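Local coordinates for protein putative ribose 5-phosphate isomerase (Leishmania infantum, PDB 6FXW) that probably catalyses the interconversion of ribose 5-phosphate and ribulose 5-phosphate in the pentose phosphate pathway, as a type B isomerase, at residues A[89-94]-A[106-111]; A[98-103]-A[131-136]; A[111-116]-A[125-130]; A[6-11]-A[67-72]. All blocks are in the same frame, centred on the assembly; numbering follows the deposited sequence. Where two conformers were deposited one is given.

Contact 1 of 4, residues A[89-94]-A[106-111]; sequences RAALCY and NNAHIL. With SO4 (sulfate ion), chain C.
Two firm hydrogen bonds grip NH2 of R89: one to N107 O at 2.8 Å, the other to O1 of the chain C sulfate at 2.9 Å. The carbonyl of N107 receives NH2 from above its own plane, while R89 NE bonds N106 O at 2.9 Å, nearly along the C=O axis, and reaches N107 O only weakly. A bend at chi3 (-60°) folds the arginine back over the turn that follows helix 96-104, so that backbone oxygens hold its edge and fix its rotation. H109 comes over one face of the guanidinium, its CE1 3.4 Å above the plane and offset toward the rim, with the two planes 49° apart. The imidazole is held at both nitrogens. ND1 accepts R89 N in the ring plane at 2.9 Å, and NE2 donates to sulfate O2 at 2.8 Å; R89 NH1 donates to sulfate O4. Beyond this knot begins parallel pairing of strand 90-92 with 110-114: I110 N bonds R89 O, which H109 N also approaches weakly, and A91 N meets I110 O at 2.8 Å, almost straight. A91 CB rests on A108 CB, and C93 CB on L111 CD1. Because ND1 accepts and NE2 donates, H109 is consistent with a neutral ring protonated at NE2; the arginine beside it probably discourages a second proton, and together they form an anion-binding corner, here filled by a sulfate probably from the crystallisation liquor.

Contact 2 of 4, residues A[98-103]-A[131-136]; sequences TAQLSR and LTTEPL
Hydrogen bonding in this contact is diffuse, for R103 offers two donors to one carbonyl and neither bond is strong. NE and NH2 of R103 lie 3.1 and 3.2 Å from T133 O, both bent well away from straight. To get there the arginine, on the last turn of helix 96-104, curls at chi2 (-66°) and again at chi3 (-60°), which lays its CB and CG along the T133 carbonyl. Its third nitrogen, NH1, turns elsewhere, to OD1 of N107. The ionic part is a single salt bridge whose hydrogen bond is weak: E134 OE1 sits at the edge of the guanidinium, in its plane, 3.2 Å from R103 NH2. The two side chains run side by side in the same direction; their flat ends are turned 54° apart, and OE1 is the oxygen that engages NH2. Apolar and CH contacts do the remaining work. T133 presents CG2 to R103 CB at 3.8 Å and to Q100 O at 3.5 Å, while its hydroxyl is tied back to T129 O. P135 CA makes a CA-H...O contact with R103 O, 3.3 Å away, and the proline CD approaches R103 NH2. What results is a surface junction within the alpha/beta/alpha sandwich of the LacAB/RpiB family: the extended loop between helices 120-131 and 139-155 crosses the C-terminal end of helix 96-104.

Contact 3 of 4, residues A[111-116]-A[125-130]; sequences LCIGVR and DIIETF. With SO4 (sulfate ion), chain B.
The main bump is L111, set between the helix side chains of I126, I127 and F130. Its CB sits squarely over the F130 ring, 3.5 Å from the centroid and 3° off the normal, a CH-pi contact about as centred as one can be. F130 swings its ring to this position with CG anti to the backbone N (chi1 -171°). Farther out, the leucine forks: CD1 presses on I126 CG2 at 3.5 Å, and CD2 enters the hollow between that same methyl and I127 CG1, 3.9 Å from each. The leucine crosses both isoleucines at about a right angle, which lets its branches reach between theirs. Two residues along the strand, I113 meets the same helix residue more lightly. Its CG1 takes the crowded position between N and the carbonyl carbon (chi1 54°), leaving CG2 to meet I126 CG2 at 4.0 Å. I126 CG2 is thus the knob touched by both strand residues. Past the strand, R116 extends to the chain B sulfate, giving NH2 to O2 at 3.0 Å and NH1 to O3; H14, with R140 and R144 of the second subunit, completes this anion site, consistent with the phosphate pocket of type B isomerases. The packing itself is that of a beta-alpha unit in a parallel alpha/beta sheet, strand 111-114 and helix 125-130 running antiparallel with axes 10.1 Å apart.

Contact 4 of 4, residues A[6-11]-A[67-72]; sequences KRVALG and TGILVC
Strands 6-11 and 67-72 are closest knit through the middle of their ladder. A9 N to T67 O, I69 N to A9 O at 2.8 Å, and G11 N to I69 O at 2.9 Å are all nearly straight, and CA hydrogens of V8, L10, G68 and L70 lean on the same carbonyls and on G11 O. On the face carrying V8, L10, T67 and I69, the aliphatic groups interlock. V8 CG2 lies beside T67 CG2 at 3.7 Å, its CG1 turns to I69 CD1, and L10, with CG anti to the backbone N (chi1 169°), sends CD1 across to I69 CG2 at 3.7 Å and on to V71 CG2. The face of A9, G68, G11 and L70 is sparser: two glycines bring no side chain, and L70 CD2 lies 3.9 Å from G11 CA. Both end bonds are more bent: V71 N to G11 O at 3.0 Å, and, at the partly exposed start, T67 N to R7 O, the longest of the five at 3.2 Å. There K6 adds chiefly its CB, 3.7 Å from T67 CG2, and R7 leads away to E64 O. T67 OG1 turns instead to H109 O, just before strand 110-114. Strand 33-38 flanks 6-11 on the other side; helices 20-29 and 120-131 cover the V8, L10 and I69 face, with I127 lying on I69.

In the fold
Contacts 1, 3 and 4 are buried and all reach one parallel sheet, whereas contact 2 lies at the surface. Contacts 1 and 3 share strand 110-114 and L111, one taking the edge of that strand and the other its face; contact 4 lies farther along the sheet, joined to them where L111 bonds G68 and L70. Chemistry follows place: backbone ladders in 4 and in part of 1, purely apolar interlocking between strand and helix in 3, and weak bonds from an arginine to a carbonyl and a carboxylate in 2. Contacts 1 and 2 meet at the end of helix 96-104, where each centres on an arginine, R89 held firmly by carbonyls and sulfate, R103 more loosely by a loop.

Contact 1 of 4, residues A[89-94]-A[106-111]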
loop_
_atom_site.group_PDB
_atom_site.type_symbol
_atom_site.label_atom_id
_atom_site.label_comp_id
_atom_site.label_asym_id
_atom_site.label_seq_id
_atom_site.Cartn_x
_atom_site.Cartn_y
_atom_site.Cartn_z
ATOM N N ARG A 89 0.701 21.811 -8.689
ATOM C CA ARG A 89 0.723 20.942 -7.502
ATOM C C ARG A 89 0.581 19.519 -8.044
ATOM O O ARG A 89 -0.429 19.145 -8.685
ATOM C CB ARG A 89 -0.429 21.252 -6.591
ATOM C CG ARG A 89 -0.323 22.655 -5.915
ATOM C CD ARG A 89 -1.472 22.977 -4.935
ATOM N NE ARG A 89 -2.764 22.966 -5.553
ATOM C CZ ARG A 89 -3.251 24.006 -6.273
ATOM N NH1 ARG A 89 -2.508 25.139 -6.410
ATOM N NH2 ARG A 89 -4.422 23.902 -6.863
ATOM N N ALA A 90 1.542 18.689 -7.695
ATOM C CA ALA A 90 1.692 17.290 -8.197
ATOM C C ALA A 90 1.645 16.362 -7.012
ATOM O O ALA A 90 2.409 16.497 -6.048
ATOM C CB ALA A 90 2.910 17.118 -9.005
ATOM N N ALA A 91 0.749 15.377 -7.068
ATOM C CA ALA A 91 0.516 14.462 -5.945
ATOM C C ALA A 91 0.873 13.042 -6.252
ATOM O O ALA A 91 0.262 12.406 -7.167
ATOM C CB ALA A 91 -0.946 14.481 -5.554
ATOM N N LEU A 92 1.781 12.474 -5.509
ATOM C CA LEU A 92 2.039 11.039 -5.602
ATOM C C LEU A 92 0.916 10.264 -4.894
ATOM O O LEU A 92 0.689 10.468 -3.702
ATOM C CB LEU A 92 3.417 10.714 -5.038
ATOM C CG LEU A 92 3.916 9.287 -5.273
ATOM C CD1 LEU A 92 5.380 9.122 -4.969
ATOM C CD2 LEU A 92 3.174 8.394 -4.201
ATOM N N CYS A 93 0.226 9.424 -5.622
ATOM C CA CYS A 93 -0.863 8.623 -5.093
ATOM C C CYS A 93 -0.644 7.164 -5.395
ATOM O O CYS A 93 -0.047 6.780 -6.423
ATOM C CB CYS A 93 -2.211 9.020 -5.653
ATOM S SG CYS A 93 -2.608 10.772 -5.434
ATOM N N TYR A 94 -1.048 6.314 -4.447
ATOM C CA TYR A 94 -0.848 4.884 -4.566
ATOM C C TYR A 94 -2.072 4.084 -4.145
ATOM O O TYR A 94 -1.988 2.855 -4.093
ATOM C CB TYR A 94 0.331 4.483 -3.659
ATOM C CG TYR A 94 0.165 4.805 -2.218
ATOM C CD1 TYR A 94 0.541 6.040 -1.751
ATOM C CD2 TYR A 94 -0.368 3.920 -1.347
ATOM C CE1 TYR A 94 0.410 6.341 -0.390
ATOM C CE2 TYR A 94 -0.594 4.283 0.007
ATOM C CZ TYR A 94 -0.176 5.519 0.411
ATOM O OH TYR A 94 -0.335 5.834 1.783
ATOM N N ASN A 106 -5.701 18.855 -1.451
ATOM C CA ASN A 106 -4.566 19.526 -2.059
ATOM C C ASN A 106 -4.841 20.116 -3.464
ATOM O O ASN A 106 -3.994 20.831 -3.977
ATOM C CB ASN A 106 -3.368 18.606 -2.153
ATOM C CG ASN A 106 -3.086 17.858 -0.865
ATOM O OD1 ASN A 106 -3.419 16.672 -0.797
ATOM N ND2 ASN A 106 -2.593 18.537 0.181
ATOM N N ASN A 107 -6.048 19.896 -3.979
ATOM C CA ASN A 107 -6.492 20.380 -5.258
ATOM C C ASN A 107 -5.378 20.211 -6.282
ATOM O O ASN A 107 -5.005 21.123 -7.048
ATOM C CB ASN A 107 -6.911 21.851 -5.141
ATOM C CG ASN A 107 -7.688 22.329 -6.357
ATOM O OD1 ASN A 107 -8.019 21.560 -7.242
ATOM N ND2 ASN A 107 -7.919 23.652 -6.404
ATOM N N ALA A 108 -4.800 19.008 -6.410
ATOM C CA ALA A 108 -3.630 18.780 -7.247
ATOM C C ALA A 108 -3.967 18.809 -8.733
ATOM O O ALA A 108 -5.053 18.333 -9.154
ATOM C CB ALA A 108 -2.998 17.410 -6.979
ATOM N N HIS A 109 -3.106 19.405 -9.500
ATOM C CA HIS A 109 -3.199 19.373 -10.964
ATOM C C HIS A 109 -2.760 18.118 -11.596
ATOM O O HIS A 109 -3.247 17.762 -12.681
ATOM C CB HIS A 109 -2.332 20.482 -11.605
ATOM C CG HIS A 109 -2.582 21.850 -11.081
ATOM N ND1 HIS A 109 -1.894 22.333 -9.967
ATOM C CD2 HIS A 109 -3.443 22.853 -11.469
ATOM C CE1 HIS A 109 -2.323 23.575 -9.707
ATOM N NE2 HIS A 109 -3.269 23.922 -10.591
ATOM N N ILE A 110 -1.797 17.436 -10.960
ATOM C CA ILE A 110 -1.093 16.269 -11.572
ATOM C C ILE A 110 -1.107 15.122 -10.595
ATOM O O ILE A 110 -0.821 15.320 -9.400
ATOM C CB ILE A 110 0.339 16.619 -12.012
ATOM C CG1 ILE A 110 0.327 17.738 -13.118
ATOM C CG2 ILE A 110 1.061 15.356 -12.523
ATOM C CD1 ILE A 110 1.663 18.117 -13.615
ATOM N N LEU A 111 -1.471 13.977 -11.104
ATOM C CA LEU A 111 -1.419 12.704 -10.415
ATOM C C LEU A 111 -0.074 12.084 -10.790
ATOM O O LEU A 111 0.196 11.871 -11.994
ATOM C CB LEU A 111 -2.532 11.850 -10.886
ATOM C CG LEU A 111 -2.477 10.345 -10.594
ATOM C CD1 LEU A 111 -2.491 10.095 -9.053
ATOM C CD2 LEU A 111 -3.605 9.654 -11.333
HETATM S S SO4 C . -4.759 26.853 -9.128
HETATM O O1 SO4 C . -5.720 25.810 -8.636
HETATM O O2 SO4 C . -4.358 26.489 -10.558
HETATM O O3 SO4 C . -5.500 28.167 -9.115
HETATM O O4 SO4 C . -3.566 27.089 -8.265
#

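Contact 2 of 4, residues A[98-103]-A[131-136]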
loop_
_atom_site.group_PDB
_atom_site.type_symbol
_atom_site.label_atom_id
_atom_site.label_comp_id
_atom_site.label_asym_id
_atom_site.label_seq_id
_atom_site.Cartn_x
_atom_site.Cartn_y
_atom_site.Cartn_z
ATOM N N THR A 98 -5.448 8.303 -1.123
ATOM C CA THR A 98 -4.537 9.335 -1.545
ATOM C C THR A 98 -5.017 10.028 -2.823
ATOM O O THR A 98 -4.972 11.252 -2.924
ATOM C CB THR A 98 -3.092 8.842 -1.716
ATOM O OG1 THR A 98 -3.050 7.650 -2.534
ATOM C CG2 THR A 98 -2.503 8.520 -0.363
ATOM N N ALA A 99 -5.560 9.225 -3.737
ATOM C CA ALA A 99 -6.157 9.879 -4.933
ATOM C C ALA A 99 -7.245 10.827 -4.602
ATOM O O ALA A 99 -7.303 11.978 -5.098
ATOM C CB ALA A 99 -6.663 8.823 -5.892
ATOM N N GLN A 100 -8.175 10.410 -3.718
ATOM C CA GLN A 100 -9.293 11.271 -3.322
ATOM C C GLN A 100 -8.852 12.523 -2.603
ATOM O O GLN A 100 -9.254 13.634 -2.957
ATOM C CB GLN A 100 -10.226 10.459 -2.427
ATOM C CG GLN A 100 -11.416 11.255 -1.948
ATOM C CD GLN A 100 -12.289 10.403 -0.990
ATOM O OE1 GLN A 100 -12.403 9.233 -1.171
ATOM N NE2 GLN A 100 -12.902 11.025 -0.002
ATOM N N LEU A 101 -7.975 12.377 -1.595
ATOM C CA LEU A 101 -7.531 13.541 -0.787
ATOM C C LEU A 101 -6.565 14.483 -1.499
ATOM O O LEU A 101 -6.597 15.689 -1.260
ATOM C CB LEU A 101 -6.978 13.065 0.524
ATOM C CG LEU A 101 -7.971 12.364 1.404
ATOM C CD1 LEU A 101 -7.381 11.857 2.683
ATOM C CD2 LEU A 101 -9.138 13.287 1.766
ATOM N N SER A 102 -5.831 13.979 -2.522
ATOM C CA SER A 102 -4.939 14.801 -3.320
ATOM C C SER A 102 -5.798 15.862 -4.060
ATOM O O SER A 102 -5.295 16.937 -4.320
ATOM C CB SER A 102 -4.180 14.037 -4.343
ATOM O OG SER A 102 -4.970 13.556 -5.384
ATOM N N ARG A 103 -7.049 15.507 -4.378
ATOM C CA ARG A 103 -8.000 16.426 -4.997
ATOM C C ARG A 103 -8.802 17.202 -3.949
ATOM O O ARG A 103 -8.833 18.439 -3.976
ATOM C CB ARG A 103 -8.924 15.635 -5.898
ATOM C CG ARG A 103 -8.246 14.939 -7.079
ATOM C CD ARG A 103 -7.647 15.885 -8.106
ATOM N NE ARG A 103 -8.712 16.694 -8.620
ATOM C CZ ARG A 103 -8.799 18.027 -8.633
ATOM N NH1 ARG A 103 -7.795 18.827 -8.292
ATOM N NH2 ARG A 103 -9.944 18.607 -9.010
ATOM N N LEU A 131 -9.534 11.696 -11.285
ATOM C CA LEU A 131 -10.275 12.478 -12.302
ATOM C C LEU A 131 -11.700 12.861 -11.958
ATOM O O LEU A 131 -12.272 13.755 -12.642
ATOM C CB LEU A 131 -10.311 11.715 -13.619
ATOM C CG LEU A 131 -8.963 11.484 -14.317
ATOM C CD1 LEU A 131 -9.058 10.594 -15.606
ATOM C CD2 LEU A 131 -8.206 12.803 -14.573
ATOM N N THR A 132 -12.293 12.217 -10.983
ATOM C CA THR A 132 -13.673 12.512 -10.619
ATOM C C THR A 132 -13.877 13.136 -9.277
ATOM O O THR A 132 -15.004 13.147 -8.778
ATOM C CB THR A 132 -14.505 11.249 -10.715
ATOM O OG1 THR A 132 -14.008 10.198 -9.852
ATOM C CG2 THR A 132 -14.450 10.597 -12.114
ATOM N N THR A 133 -12.837 13.567 -8.602
ATOM C CA THR A 133 -12.942 14.138 -7.279
ATOM C C THR A 133 -12.649 15.640 -7.384
ATOM O O THR A 133 -11.701 16.090 -7.966
ATOM C CB THR A 133 -12.010 13.440 -6.245
ATOM O OG1 THR A 133 -12.269 12.051 -6.221
ATOM C CG2 THR A 133 -12.197 14.016 -4.855
ATOM N N GLU A 134 -13.537 16.429 -6.770
ATOM C CA GLU A 134 -13.374 17.885 -6.709
ATOM C C GLU A 134 -12.823 18.371 -5.408
ATOM O O GLU A 134 -12.975 17.668 -4.372
ATOM C CB GLU A 134 -14.723 18.551 -6.991
ATOM C CG GLU A 134 -15.058 18.500 -8.500
ATOM C CD GLU A 134 -14.053 19.255 -9.382
ATOM O OE1 GLU A 134 -13.026 18.668 -9.930
ATOM O OE2 GLU A 134 -14.280 20.483 -9.539
ATOM N N PRO A 135 -12.189 19.554 -5.402
ATOM C CA PRO A 135 -11.678 20.122 -4.175
ATOM C C PRO A 135 -12.799 20.515 -3.217
ATOM O O PRO A 135 -13.870 20.945 -3.666
ATOM C CB PRO A 135 -10.862 21.299 -4.635
ATOM C CG PRO A 135 -11.349 21.623 -6.011
ATOM C CD PRO A 135 -11.954 20.425 -6.571
ATOM N N LEU A 136 -12.614 20.268 -1.943
ATOM C CA LEU A 136 -13.710 20.400 -0.911
ATOM C C LEU A 136 -13.799 21.885 -0.706
ATOM O O LEU A 136 -12.818 22.613 -0.862
ATOM C CB LEU A 136 -13.386 19.746 0.423
ATOM C CG LEU A 136 -13.630 18.269 0.476
ATOM C CD1 LEU A 136 -13.152 17.722 1.799
ATOM C CD2 LEU A 136 -15.063 17.829 0.196
#

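Contact 3 of 4, residues A[111-116]-A[125-130]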
loop_
_atom_site.group_PDB
_atom_site.type_symbol
_atom_site.label_atom_id
_atom_site.label_comp_id
_atom_site.label_asym_id
_atom_site.label_seq_id
_atom_site.Cartn_x
_atom_site.Cartn_y
_atom_site.Cartn_z
ATOM N N LEU A 111 -1.471 13.977 -11.104
ATOM C CA LEU A 111 -1.419 12.704 -10.415
ATOM C C LEU A 111 -0.074 12.084 -10.790
ATOM O O LEU A 111 0.196 11.871 -11.994
ATOM C CB LEU A 111 -2.532 11.850 -10.886
ATOM C CG LEU A 111 -2.477 10.345 -10.594
ATOM C CD1 LEU A 111 -2.491 10.095 -9.053
ATOM C CD2 LEU A 111 -3.605 9.654 -11.333
ATOM N N CYS A 112 0.726 11.638 -9.801
ATOM C CA CYS A 112 1.975 10.931 -10.034
ATOM C C CYS A 112 1.842 9.503 -9.500
ATOM O O CYS A 112 1.400 9.319 -8.391
ATOM C CB CYS A 112 3.100 11.633 -9.349
ATOM S SG CYS A 112 3.391 13.304 -9.971
ATOM N N ILE A 113 2.116 8.549 -10.347
ATOM C CA ILE A 113 1.993 7.125 -10.002
ATOM C C ILE A 113 3.264 6.344 -10.400
ATOM O O ILE A 113 4.025 6.722 -11.367
ATOM C CB ILE A 113 0.782 6.476 -10.621
ATOM C CG1 ILE A 113 0.784 6.695 -12.112
ATOM C CG2 ILE A 113 -0.458 7.071 -9.985
ATOM C CD1 ILE A 113 -0.414 5.938 -12.810
ATOM N N GLY A 114 3.479 5.168 -9.777
ATOM C CA GLY A 114 4.556 4.277 -10.092
ATOM C C GLY A 114 4.087 2.998 -10.670
ATOM O O GLY A 114 3.217 2.336 -10.065
ATOM N N VAL A 115 4.576 2.648 -11.827
ATOM C CA VAL A 115 4.179 1.405 -12.467
ATOM C C VAL A 115 4.980 0.213 -11.958
ATOM O O VAL A 115 4.534 -0.949 -12.133
ATOM C CB VAL A 115 4.371 1.613 -13.963
ATOM C CG1 VAL A 115 5.790 1.767 -14.389
ATOM C CG2 VAL A 115 3.666 0.597 -14.801
ATOM N N ARG A 116 6.113 0.413 -11.263
ATOM C CA ARG A 116 6.856 -0.694 -10.677
ATOM C C ARG A 116 6.420 -0.920 -9.218
ATOM O O ARG A 116 6.821 -1.950 -8.613
ATOM C CB ARG A 116 8.358 -0.455 -10.719
ATOM C CG ARG A 116 8.871 -0.347 -12.128
ATOM C CD ARG A 116 10.334 0.028 -12.090
ATOM N NE ARG A 116 10.828 0.172 -13.469
ATOM C CZ ARG A 116 11.917 0.795 -13.773
ATOM N NH1 ARG A 116 12.566 1.509 -12.867
ATOM N NH2 ARG A 116 12.308 0.775 -15.035
ATOM N N ASP A 125 -8.126 2.378 -10.304
ATOM C CA ASP A 125 -8.866 3.059 -9.257
ATOM C C ASP A 125 -8.321 4.408 -8.947
ATOM O O ASP A 125 -9.049 5.376 -8.741
ATOM C CB ASP A 125 -8.883 2.183 -7.990
ATOM C CG ASP A 125 -9.477 2.893 -6.734
ATOM O OD1 ASP A 125 -10.577 3.427 -6.810
ATOM O OD2 ASP A 125 -8.808 2.653 -5.702
ATOM N N ILE A 126 -6.995 4.535 -8.914
ATOM C CA ILE A 126 -6.372 5.818 -8.619
ATOM C C ILE A 126 -6.801 6.852 -9.681
ATOM O O ILE A 126 -7.169 8.001 -9.350
ATOM C CB ILE A 126 -4.848 5.708 -8.550
ATOM C CG1 ILE A 126 -4.348 4.840 -7.379
ATOM C CG2 ILE A 126 -4.178 7.069 -8.521
ATOM C CD1 ILE A 126 -2.880 4.455 -7.420
ATOM N N ILE A 127 -6.656 6.460 -10.952
ATOM C CA ILE A 127 -6.969 7.357 -12.053
ATOM C C ILE A 127 -8.410 7.767 -12.013
ATOM O O ILE A 127 -8.708 8.982 -12.092
ATOM C CB ILE A 127 -6.529 6.716 -13.368
ATOM C CG1 ILE A 127 -5.021 6.686 -13.511
ATOM C CG2 ILE A 127 -7.094 7.485 -14.560
ATOM C CD1 ILE A 127 -4.456 5.951 -14.758
ATOM N N GLU A 128 -9.320 6.779 -11.914
ATOM C CA GLU A 128 -10.732 7.115 -11.917
ATOM C C GLU A 128 -11.106 8.029 -10.757
ATOM O O GLU A 128 -11.808 8.995 -10.945
ATOM C CB GLU A 128 -11.541 5.860 -11.841
ATOM C CG GLU A 128 -11.518 5.073 -13.113
ATOM C CD GLU A 128 -12.309 3.785 -13.180
ATOM O OE1 GLU A 128 -12.776 3.344 -12.110
ATOM O OE2 GLU A 128 -12.343 3.185 -14.307
ATOM N N THR A 129 -10.544 7.827 -9.554
ATOM C CA THR A 129 -10.811 8.648 -8.401
ATOM C C THR A 129 -10.249 10.046 -8.597
ATOM O O THR A 129 -10.890 11.024 -8.331
ATOM C CB THR A 129 -10.226 7.975 -7.203
ATOM O OG1 THR A 129 -10.830 6.652 -7.102
ATOM C CG2 THR A 129 -10.483 8.825 -5.928
ATOM N N PHE A 130 -8.996 10.136 -9.033
ATOM C CA PHE A 130 -8.369 11.467 -9.227
ATOM C C PHE A 130 -9.112 12.342 -10.184
ATOM O O PHE A 130 -9.295 13.549 -9.976
ATOM C CB PHE A 130 -6.924 11.261 -9.700
ATOM C CG PHE A 130 -6.098 12.509 -9.747
ATOM C CD1 PHE A 130 -5.418 12.966 -8.638
ATOM C CD2 PHE A 130 -5.993 13.235 -10.910
ATOM C CE1 PHE A 130 -4.604 14.045 -8.655
ATOM C CE2 PHE A 130 -5.203 14.369 -10.930
ATOM C CZ PHE A 130 -4.542 14.812 -9.804
HETATM S S SO4 B . 15.987 2.599 -14.542
HETATM O O1 SO4 B . 16.965 1.444 -14.446
HETATM O O2 SO4 B . 14.888 2.231 -15.434
HETATM O O3 SO4 B . 15.522 2.757 -13.061
HETATM O O4 SO4 B . 16.744 3.703 -15.059
#

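Contact 4 of 4, residues A[6-11]-A[67-72]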
loop_
_atom_site.group_PDB
_atom_site.type_symbol
_atom_site.label_atom_id
_atom_site.label_comp_id
_atom_site.label_asym_id
_atom_site.label_seq_id
_atom_site.Cartn_x
_atom_site.Cartn_y
_atom_site.Cartn_z
ATOM N N LYS A 6 -12.465 16.220 -18.238
ATOM C CA LYS A 6 -11.207 16.938 -18.264
ATOM C C LYS A 6 -10.328 16.538 -19.427
ATOM O O LYS A 6 -10.396 15.406 -19.929
ATOM C CB LYS A 6 -10.383 16.461 -17.028
ATOM C CG LYS A 6 -10.944 16.689 -15.618
ATOM C CD LYS A 6 -11.147 18.166 -15.360
ATOM C CE LYS A 6 -10.793 18.598 -13.937
ATOM N NZ LYS A 6 -11.127 17.578 -12.892
ATOM N N ARG A 7 -9.487 17.474 -19.847
ATOM C CA ARG A 7 -8.454 17.240 -20.869
ATOM C C ARG A 7 -7.189 16.803 -20.134
ATOM O O ARG A 7 -6.722 17.572 -19.302
ATOM C CB ARG A 7 -8.134 18.448 -21.694
ATOM C CG ARG A 7 -9.263 18.721 -22.661
ATOM C CD ARG A 7 -8.974 20.018 -23.440
ATOM N NE ARG A 7 -7.760 20.055 -24.206
ATOM C CZ ARG A 7 -7.646 19.557 -25.474
ATOM N NH1 ARG A 7 -8.680 18.971 -26.098
ATOM N NH2 ARG A 7 -6.531 19.675 -26.161
ATOM N N VAL A 8 -6.731 15.593 -20.420
ATOM C CA VAL A 8 -5.671 14.928 -19.608
ATOM C C VAL A 8 -4.410 14.817 -20.453
ATOM O O VAL A 8 -4.410 14.207 -21.563
ATOM C CB VAL A 8 -6.152 13.558 -19.133
ATOM C CG1 VAL A 8 -4.976 12.884 -18.371
ATOM C CG2 VAL A 8 -7.440 13.658 -18.307
ATOM N N ALA A 9 -3.296 15.291 -19.939
ATOM C CA ALA A 9 -1.992 15.026 -20.484
ATOM C C ALA A 9 -1.311 13.905 -19.668
ATOM O O ALA A 9 -1.152 14.057 -18.465
ATOM C CB ALA A 9 -1.129 16.286 -20.436
ATOM N N LEU A 10 -0.906 12.877 -20.365
ATOM C CA LEU A 10 -0.280 11.694 -19.747
ATOM C C LEU A 10 1.169 11.685 -20.165
ATOM O O LEU A 10 1.464 11.583 -21.381
ATOM C CB LEU A 10 -0.949 10.395 -20.209
ATOM C CG LEU A 10 -0.226 9.115 -19.838
ATOM C CD1 LEU A 10 -0.322 8.889 -18.340
ATOM C CD2 LEU A 10 -0.804 7.870 -20.535
ATOM N N GLY A 11 2.095 11.727 -19.230
ATOM C CA GLY A 11 3.534 11.626 -19.526
ATOM C C GLY A 11 4.158 10.496 -18.751
ATOM O O GLY A 11 3.704 10.143 -17.652
ATOM N N THR A 67 -5.448 18.758 -16.664
ATOM C CA THR A 67 -4.956 17.877 -15.573
ATOM C C THR A 67 -3.906 16.992 -16.165
ATOM O O THR A 67 -3.840 16.792 -17.406
ATOM C CB THR A 67 -6.101 17.130 -14.825
ATOM O OG1 THR A 67 -5.556 16.206 -13.854
ATOM C CG2 THR A 67 -6.905 16.326 -15.728
ATOM N N GLY A 68 -3.001 16.463 -15.359
ATOM C CA GLY A 68 -1.972 15.638 -15.855
ATOM C C GLY A 68 -1.832 14.340 -15.078
ATOM O O GLY A 68 -2.254 14.279 -13.893
ATOM N N ILE A 69 -1.293 13.333 -15.723
ATOM C CA ILE A 69 -0.888 12.084 -15.055
ATOM C C ILE A 69 0.542 11.851 -15.426
ATOM O O ILE A 69 0.848 11.807 -16.624
ATOM C CB ILE A 69 -1.807 10.947 -15.496
ATOM C CG1 ILE A 69 -3.270 11.265 -15.133
ATOM C CG2 ILE A 69 -1.366 9.681 -14.830
ATOM C CD1 ILE A 69 -4.277 10.222 -15.654
ATOM N N LEU A 70 1.438 11.604 -14.475
ATOM C CA LEU A 70 2.825 11.341 -14.702
ATOM C C LEU A 70 3.189 9.979 -14.095
ATOM O O LEU A 70 2.825 9.706 -12.963
ATOM C CB LEU A 70 3.702 12.425 -14.112
ATOM C CG LEU A 70 3.646 13.764 -14.830
ATOM C CD1 LEU A 70 4.425 14.808 -14.055
ATOM C CD2 LEU A 70 4.223 13.607 -16.209
ATOM N N VAL A 71 3.863 9.158 -14.874
ATOM C CA VAL A 71 4.155 7.753 -14.517
ATOM C C VAL A 71 5.661 7.528 -14.641
ATOM O O VAL A 71 6.277 7.758 -15.699
ATOM C CB VAL A 71 3.384 6.796 -15.385
ATOM C CG1 VAL A 71 3.493 5.399 -14.778
ATOM C CG2 VAL A 71 1.977 7.161 -15.636
ATOM N N CYS A 72 6.289 7.076 -13.564
ATOM C CA CYS A 72 7.702 6.604 -13.557
ATOM C C CYS A 72 7.731 5.279 -12.823
ATOM O O CYS A 72 6.663 4.703 -12.523
ATOM C CB CYS A 72 8.749 7.625 -13.130
ATOM S SG CYS A 72 8.620 8.143 -11.438
#